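Local structure of trichomaglin (Trichosanthes lepiniana, 1SGL) at residues I141-I154 with G196-P208. The protein is an S-like ribonuclease of the T2 family that probably cleaves the phosphodiester bonds of RNA. Numbering follows the deposited sequence.
Sequences IVASNSKMYDLKDI and GSCPRYVSLPEIP
Arg200 O is gripped twice, by Leu151 N at 2.8 Å and by a water that also donates to Asp150 OD1 and accepts from Lys152 N. This fastens the residue before strand 201-203 to the start of helix 151-162, where Asp150 is the N-cap, at the end of a two-stranded antiparallel ribbon, 148-150 with 201-203, in this T2-family ribonuclease. Tyr149 and Val202 form its hydrogen-bonded pair, Tyr149 N reaching Val202 O at 2.6 Å and Val202 N returning to Tyr149 O. Branched apolar side chains fill the buried side, where Leu204 meets Trp14 and Ile154 meets Leu136: Leu204 CD1 lies 4.0 Å from Tyr149 CD1, and Ile154 CD1 meets Val202 CG2 tip to tip. With chi1 at -61°, Ile141 turns CG2 over the centre of the Tyr149 ring. Beyond the ribbon, Ser144 N donates to Leu204 O, and Asn145 OD1 accepts from Glu206 N at 2.9 Å. Glu206 CG packs on Ala143 CB, its carboxylate plane 31° from the Asn145 amide; replacing Glu206 by an alanine would probably bare that methyl and leave Asn145 ND2 without the nearby carboxylate, though the backbone bond to OD1 remains. Phenolic Tyr149 suits its place because its OH donates to a lone pair of Val142 O, lying in the plane of that carbonyl, at 2.7 Å.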
loop_
_atom_site.group_PDB
_atom_site.type_symbol
_atom_site.label_atom_id
_atom_site.label_comp_id
_atom_site.label_asym_id
_atom_site.label_seq_id
_atom_site.Cartn_x
_atom_site.Cartn_y
_atom_site.Cartn_z
ATOM N N ILE A 141 16.173 -9.387 5.130
ATOM C CA ILE A 141 14.826 -9.797 5.495
ATOM C C ILE A 141 14.099 -10.077 4.178
ATOM O O ILE A 141 13.776 -9.160 3.416
ATOM C CB ILE A 141 14.118 -8.692 6.307
ATOM C CG1 ILE A 141 14.910 -8.429 7.596
ATOM C CG2 ILE A 141 12.688 -9.121 6.659
ATOM C CD1 ILE A 141 14.320 -7.357 8.483
ATOM N N VAL A 142 13.866 -11.352 3.901
ATOM C CA VAL A 142 13.215 -11.746 2.660
ATOM C C VAL A 142 12.071 -12.729 2.879
ATOM O O VAL A 142 12.003 -13.395 3.909
ATOM C CB VAL A 142 14.235 -12.381 1.704
ATOM C CG1 VAL A 142 15.326 -11.370 1.368
ATOM C CG2 VAL A 142 14.853 -13.603 2.351
ATOM N N ALA A 143 11.181 -12.813 1.895
ATOM C CA ALA A 143 10.033 -13.708 1.965
ATOM C C ALA A 143 10.500 -15.121 2.286
ATOM O O ALA A 143 11.482 -15.598 1.729
ATOM C CB ALA A 143 9.271 -13.691 0.641
ATOM N N SER A 144 9.783 -15.785 3.182
ATOM C CA SER A 144 10.140 -17.131 3.599
ATOM C C SER A 144 8.968 -17.812 4.287
ATOM O O SER A 144 8.253 -17.195 5.070
ATOM C CB SER A 144 11.326 -17.075 4.564
ATOM O OG SER A 144 11.534 -18.329 5.186
ATOM N N ASN A 145 8.785 -19.095 4.001
ATOM C CA ASN A 145 7.697 -19.852 4.603
ATOM C C ASN A 145 8.184 -20.665 5.798
ATOM O O ASN A 145 7.381 -21.212 6.554
ATOM C CB ASN A 145 7.070 -20.783 3.563
ATOM C CG ASN A 145 6.526 -20.030 2.365
ATOM O OD1 ASN A 145 5.840 -19.022 2.516
ATOM N ND2 ASN A 145 6.821 -20.519 1.169
ATOM N N SER A 146 9.498 -20.728 5.982
ATOM C CA SER A 146 10.061 -21.507 7.078
ATOM C C SER A 146 10.652 -20.696 8.226
ATOM O O SER A 146 10.827 -21.220 9.324
ATOM C CB SER A 146 11.122 -22.471 6.538
ATOM O OG SER A 146 12.200 -21.772 5.947
ATOM N N LYS A 147 10.966 -19.428 7.996
ATOM C CA LYS A 147 11.529 -18.632 9.073
ATOM C C LYS A 147 10.681 -17.437 9.482
ATOM O O LYS A 147 10.012 -16.811 8.666
ATOM C CB LYS A 147 12.947 -18.167 8.715
ATOM C CG LYS A 147 13.051 -17.341 7.455
ATOM C CD LYS A 147 14.511 -17.098 7.063
ATOM C CE LYS A 147 14.612 -16.518 5.647
ATOM N NZ LYS A 147 16.012 -16.234 5.213
ATOM N N MET A 148 10.702 -17.146 10.771
ATOM C CA MET A 148 9.977 -16.014 11.309
ATOM C C MET A 148 11.017 -14.938 11.603
ATOM O O MET A 148 12.205 -15.242 11.722
ATOM C CB MET A 148 9.246 -16.419 12.586
ATOM C CG MET A 148 8.174 -17.459 12.356
ATOM S SD MET A 148 7.308 -17.849 13.870
ATOM C CE MET A 148 5.987 -16.623 13.836
ATOM N N TYR A 149 10.574 -13.689 11.710
ATOM C CA TYR A 149 11.484 -12.585 11.979
ATOM C C TYR A 149 11.109 -11.798 13.216
ATOM O O TYR A 149 9.936 -11.678 13.569
ATOM C CB TYR A 149 11.520 -11.608 10.803
ATOM C CG TYR A 149 12.067 -12.181 9.527
ATOM C CD1 TYR A 149 11.217 -12.695 8.552
ATOM C CD2 TYR A 149 13.440 -12.225 9.297
ATOM C CE1 TYR A 149 11.723 -13.237 7.382
ATOM C CE2 TYR A 149 13.952 -12.767 8.131
ATOM C CZ TYR A 149 13.090 -13.268 7.176
ATOM O OH TYR A 149 13.597 -13.785 6.008
ATOM N N ASP A 150 12.121 -11.241 13.863
ATOM C CA ASP A 150 11.902 -10.427 15.047
ATOM C C ASP A 150 11.243 -9.148 14.520
ATOM O O ASP A 150 11.747 -8.519 13.590
ATOM C CB ASP A 150 13.244 -10.108 15.716
ATOM C CG ASP A 150 13.140 -10.039 17.229
ATOM O OD1 ASP A 150 12.505 -9.101 17.754
ATOM O OD2 ASP A 150 13.691 -10.936 17.896
ATOM N N LEU A 151 10.103 -8.785 15.090
ATOM C CA LEU A 151 9.399 -7.591 14.648
ATOM C C LEU A 151 10.361 -6.405 14.586
ATOM O O LEU A 151 10.397 -5.665 13.597
ATOM C CB LEU A 151 8.248 -7.273 15.604
ATOM C CG LEU A 151 7.442 -6.021 15.250
ATOM C CD1 LEU A 151 6.827 -6.192 13.870
ATOM C CD2 LEU A 151 6.365 -5.784 16.304
ATOM N N LYS A 152 11.144 -6.251 15.651
ATOM C CA LYS A 152 12.115 -5.174 15.784
ATOM C C LYS A 152 13.096 -5.053 14.616
ATOM O O LYS A 152 13.468 -3.949 14.234
ATOM C CB LYS A 152 12.892 -5.349 17.094
ATOM C CG LYS A 152 13.911 -4.264 17.367
ATOM C CD LYS A 152 13.349 -3.103 18.186
ATOM C CE LYS A 152 12.222 -2.365 17.479
ATOM N NZ LYS A 152 10.955 -3.142 17.518
ATOM N N ASP A 153 13.523 -6.180 14.055
ATOM C CA ASP A 153 14.454 -6.150 12.933
ATOM C C ASP A 153 13.834 -5.442 11.736
ATOM O O ASP A 153 14.508 -4.689 11.030
ATOM C CB ASP A 153 14.857 -7.567 12.513
ATOM C CG ASP A 153 15.954 -8.150 13.380
ATOM O OD1 ASP A 153 16.339 -7.510 14.377
ATOM O OD2 ASP A 153 16.439 -9.252 13.064
ATOM N N ILE A 154 12.550 -5.699 11.506
ATOM C CA ILE A 154 11.844 -5.094 10.388
ATOM C C ILE A 154 11.634 -3.597 10.618
ATOM O O ILE A 154 11.892 -2.790 9.728
ATOM C CB ILE A 154 10.492 -5.796 10.158
ATOM C CG1 ILE A 154 10.744 -7.279 9.869
ATOM C CG2 ILE A 154 9.736 -5.134 9.008
ATOM C CD1 ILE A 154 9.496 -8.097 9.635
ATOM N N GLY A 196 -0.608 -1.413 18.282
ATOM C CA GLY A 196 -0.336 -2.756 18.757
ATOM C C GLY A 196 -1.075 -3.752 17.886
ATOM O O GLY A 196 -2.303 -3.825 17.927
ATOM N N SER A 197 -0.342 -4.508 17.079
ATOM C CA SER A 197 -0.982 -5.485 16.208
ATOM C C SER A 197 -0.169 -6.754 16.057
ATOM O O SER A 197 -0.671 -7.859 16.250
ATOM C CB SER A 197 -1.222 -4.886 14.817
ATOM O OG SER A 197 -1.632 -5.889 13.896
ATOM N N CYS A 198 1.096 -6.586 15.708
ATOM C CA CYS A 198 1.975 -7.714 15.491
ATOM C C CYS A 198 2.638 -8.250 16.748
ATOM O O CYS A 198 2.986 -7.492 17.647
ATOM C CB CYS A 198 3.058 -7.324 14.496
ATOM S SG CYS A 198 2.462 -6.928 12.827
ATOM N N PRO A 199 2.815 -9.578 16.824
ATOM C CA PRO A 199 3.457 -10.204 17.982
ATOM C C PRO A 199 4.963 -9.980 17.823
ATOM O O PRO A 199 5.388 -9.373 16.838
ATOM C CB PRO A 199 3.060 -11.665 17.841
ATOM C CG PRO A 199 3.024 -11.848 16.347
ATOM C CD PRO A 199 2.313 -10.596 15.882
ATOM N N ARG A 200 5.761 -10.475 18.768
ATOM C CA ARG A 200 7.214 -10.292 18.724
ATOM C C ARG A 200 7.870 -10.951 17.515
ATOM O O ARG A 200 8.861 -10.450 16.995
ATOM C CB ARG A 200 7.874 -10.824 20.006
ATOM C CG ARG A 200 9.357 -10.450 20.118
ATOM C CD ARG A 200 10.020 -11.058 21.351
ATOM N NE ARG A 200 9.090 -11.095 22.467
ATOM C CZ ARG A 200 8.483 -10.027 22.972
ATOM N NH1 ARG A 200 8.718 -8.819 22.468
ATOM N NH2 ARG A 200 7.606 -10.174 23.960
ATOM N N TYR A 201 7.339 -12.084 17.080
ATOM C CA TYR A 201 7.899 -12.753 15.914
ATOM C C TYR A 201 6.840 -12.785 14.822
ATOM O O TYR A 201 5.678 -13.081 15.084
ATOM C CB TYR A 201 8.366 -14.163 16.275
ATOM C CG TYR A 201 9.461 -14.152 17.316
ATOM C CD1 TYR A 201 9.158 -14.149 18.674
ATOM C CD2 TYR A 201 10.802 -14.083 16.943
ATOM C CE1 TYR A 201 10.160 -14.075 19.636
ATOM C CE2 TYR A 201 11.808 -14.008 17.896
ATOM C CZ TYR A 201 11.476 -14.004 19.239
ATOM O OH TYR A 201 12.464 -13.914 20.188
ATOM N N VAL A 202 7.243 -12.458 13.602
ATOM C CA VAL A 202 6.304 -12.424 12.497
ATOM C C VAL A 202 6.807 -13.184 11.289
ATOM O O VAL A 202 7.981 -13.546 11.200
ATOM C CB VAL A 202 5.988 -10.966 12.079
ATOM C CG1 VAL A 202 5.375 -10.211 13.249
ATOM C CG2 VAL A 202 7.257 -10.269 11.591
ATOM N N SER A 203 5.907 -13.436 10.352
ATOM C CA SER A 203 6.293 -14.155 9.160
ATOM C C SER A 203 5.944 -13.369 7.911
ATOM O O SER A 203 4.951 -12.644 7.870
ATOM C CB SER A 203 5.628 -15.534 9.135
ATOM O OG SER A 203 4.222 -15.424 9.119
ATOM N N LEU A 204 6.805 -13.505 6.908
ATOM C CA LEU A 204 6.662 -12.855 5.616
ATOM C C LEU A 204 6.602 -14.003 4.619
ATOM O O LEU A 204 7.593 -14.330 3.973
ATOM C CB LEU A 204 7.883 -11.972 5.329
ATOM C CG LEU A 204 8.045 -10.710 6.188
ATOM C CD1 LEU A 204 9.449 -10.137 6.032
ATOM C CD2 LEU A 204 7.013 -9.682 5.775
ATOM N N PRO A 205 5.432 -14.642 4.496
ATOM C CA PRO A 205 5.278 -15.766 3.568
ATOM C C PRO A 205 5.412 -15.390 2.096
ATOM O O PRO A 205 5.152 -14.248 1.699
ATOM C CB PRO A 205 3.888 -16.299 3.906
ATOM C CG PRO A 205 3.146 -15.056 4.306
ATOM C CD PRO A 205 4.157 -14.332 5.172
ATOM N N GLU A 206 5.830 -16.361 1.290
ATOM C CA GLU A 206 5.973 -16.132 -0.140
ATOM C C GLU A 206 4.603 -16.344 -0.768
ATOM O O GLU A 206 3.711 -16.936 -0.154
ATOM C CB GLU A 206 6.950 -17.134 -0.751
ATOM C CG GLU A 206 8.269 -17.278 -0.017
ATOM C CD GLU A 206 9.086 -18.442 -0.549
ATOM O OE1 GLU A 206 9.664 -18.316 -1.648
ATOM O OE2 GLU A 206 9.136 -19.492 0.125
ATOM N N ILE A 207 4.433 -15.853 -1.989
ATOM C CA ILE A 207 3.176 -16.036 -2.693
ATOM C C ILE A 207 3.050 -17.531 -2.963
ATOM O O ILE A 207 3.996 -18.161 -3.427
ATOM C CB ILE A 207 3.167 -15.277 -4.026
ATOM C CG1 ILE A 207 3.137 -13.770 -3.760
ATOM C CG2 ILE A 207 1.973 -15.705 -4.862
ATOM C CD1 ILE A 207 3.349 -12.921 -5.000
ATOM N N PRO A 208 1.891 -18.123 -2.648
ATOM C CA PRO A 208 1.692 -19.557 -2.878
ATOM C C PRO A 208 1.794 -19.912 -4.361
ATOM O O PRO A 208 1.297 -19.175 -5.213
ATOM C CB PRO A 208 0.285 -19.800 -2.332
ATOM C CG PRO A 208 0.141 -18.748 -1.263
ATOM C CD PRO A 208 0.738 -17.538 -1.939
HETATM O O HOH W 1 8.486 -15.325 7.177
HETATM O O HOH W 2 5.513 -20.521 -1.502
HETATM O O HOH W 3 10.142 -7.608 17.926
#